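Local coordinates for superoxide dismutase [Mn], mitochondrial (Saccharomyces cerevisiae S288C, PDB 4F6E), which converts superoxide radicals into hydrogen peroxide and molecular oxygen at a manganese ion, one of which is bound by each subunit, at residues 82-85 and 86-89. The protein carries 2 engineered substitutions. Sequence-based numbering, arbitrary orientation.
Sequences CLFW and ENLA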
# COMPACT_ATOMS: atom_id res chain seq x y z
N CYS A 82 17.01 4.69 -15.84
CA CYS A 82 18.46 4.80 -16.02
C CYS A 82 19.12 3.45 -15.81
O CYS A 82 19.99 3.05 -16.59
CB CYS A 82 19.07 5.83 -15.07
SG CYS A 82 18.77 7.54 -15.56
N LEU A 83 18.71 2.74 -14.77
CA LEU A 83 19.27 1.41 -14.50
C LEU A 83 18.98 0.46 -15.66
O LEU A 83 19.85 -0.30 -16.09
CB LEU A 83 18.70 0.82 -13.20
CG LEU A 83 19.10 1.55 -11.92
CD1 LEU A 83 18.27 1.11 -10.73
CD2 LEU A 83 20.58 1.34 -11.63
N PHE A 84 17.74 0.51 -16.15
CA PHE A 84 17.26 -0.37 -17.21
C PHE A 84 18.12 -0.23 -18.45
O PHE A 84 18.64 -1.22 -18.96
CB PHE A 84 15.79 -0.02 -17.51
CG PHE A 84 15.08 -0.98 -18.42
CD1 PHE A 84 15.05 -2.34 -18.13
CD2 PHE A 84 14.40 -0.52 -19.54
CE1 PHE A 84 14.37 -3.23 -18.97
CE2 PHE A 84 13.72 -1.40 -20.37
CZ PHE A 84 13.70 -2.75 -20.08
N TRP A 85 18.31 1.00 -18.94
CA TRP A 85 19.08 1.14 -20.17
C TRP A 85 20.51 0.63 -20.00
O TRP A 85 21.07 0.06 -20.92
CB TRP A 85 19.15 2.59 -20.68
CG TRP A 85 17.84 3.33 -20.72
CD1 TRP A 85 17.62 4.58 -20.21
CD2 TRP A 85 16.59 2.91 -21.30
NE1 TRP A 85 16.32 4.96 -20.43
CE2 TRP A 85 15.66 3.95 -21.08
CE3 TRP A 85 16.16 1.75 -21.95
CZ2 TRP A 85 14.34 3.87 -21.50
CZ3 TRP A 85 14.84 1.68 -22.37
CH2 TRP A 85 13.95 2.74 -22.15
N GLU A 86 21.07 0.84 -18.81
CA GLU A 86 22.45 0.43 -18.57
C GLU A 86 22.62 -1.08 -18.45
O GLU A 86 23.72 -1.60 -18.68
CB GLU A 86 23.04 1.15 -17.35
CG GLU A 86 23.38 2.62 -17.62
CD GLU A 86 24.60 2.80 -18.53
OE1 GLU A 86 25.64 2.14 -18.29
OE2 GLU A 86 24.52 3.62 -19.47
N ASN A 87 21.55 -1.79 -18.10
CA ASN A 87 21.64 -3.26 -18.09
C ASN A 87 21.03 -3.96 -19.30
O ASN A 87 20.72 -5.15 -19.24
CB ASN A 87 21.27 -3.93 -16.72
CG ASN A 87 19.81 -3.76 -16.29
OD1 ASN A 87 19.54 -3.26 -15.19
ND2 ASN A 87 18.86 -4.22 -17.12
N LEU A 88 20.92 -3.22 -20.41
CA LEU A 88 20.59 -3.77 -21.72
C LEU A 88 21.74 -3.50 -22.69
O LEU A 88 22.43 -2.48 -22.58
CB LEU A 88 19.32 -3.11 -22.27
CG LEU A 88 18.06 -3.34 -21.43
CD1 LEU A 88 16.87 -2.54 -21.98
CD2 LEU A 88 17.72 -4.82 -21.34
N ALA A 89 21.96 -4.41 -23.63
CA ALA A 89 23.00 -4.21 -24.63
C ALA A 89 22.74 -5.12 -25.80
O ALA A 89 22.21 -6.22 -25.61
CB ALA A 89 24.38 -4.50 -24.04
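Leu88, just past the end of helix 74-86, turns its side chain toward the last helical turn, where Phe84 and Trp85 receive it. Leu88 CB lies 3.9 Å from both Trp85 O and Phe84 O. Leu88 CG closes to 3.3 Å of Phe84 O. Leu88 CD1 then reaches over one face of the Phe84 ring, 3.8 Å from its centroid and 14° off the normal, a CH-pi contact displaced toward CZ and CE2. The same methyl, Leu88 CD1, comes within 4.3 Å of Trp85 CE3. Phe84 can offer that face because its CG stands anti to the backbone N (chi1 -170°), which also brings the ring against manganese ligand Asp168. This is the C-terminal end of helix 74-86 in the alpha-hairpin domain of an iron/manganese superoxide dismutase. Asn87, the first residue to leave helical geometry, still gives its N to Leu83 O at 3.0 Å. Asn87 OD1 sits 3.1 Å from Leu83 O, a closeness between two acceptors probably eased by Arg201, whose NH2 bonds Leu83 O and NH1 bonds OD1; Ala166 N also bonds OD1. A leucine in place of Asn87 would probably leave Ala166 N without its acceptor and Arg201 NH1 short of one.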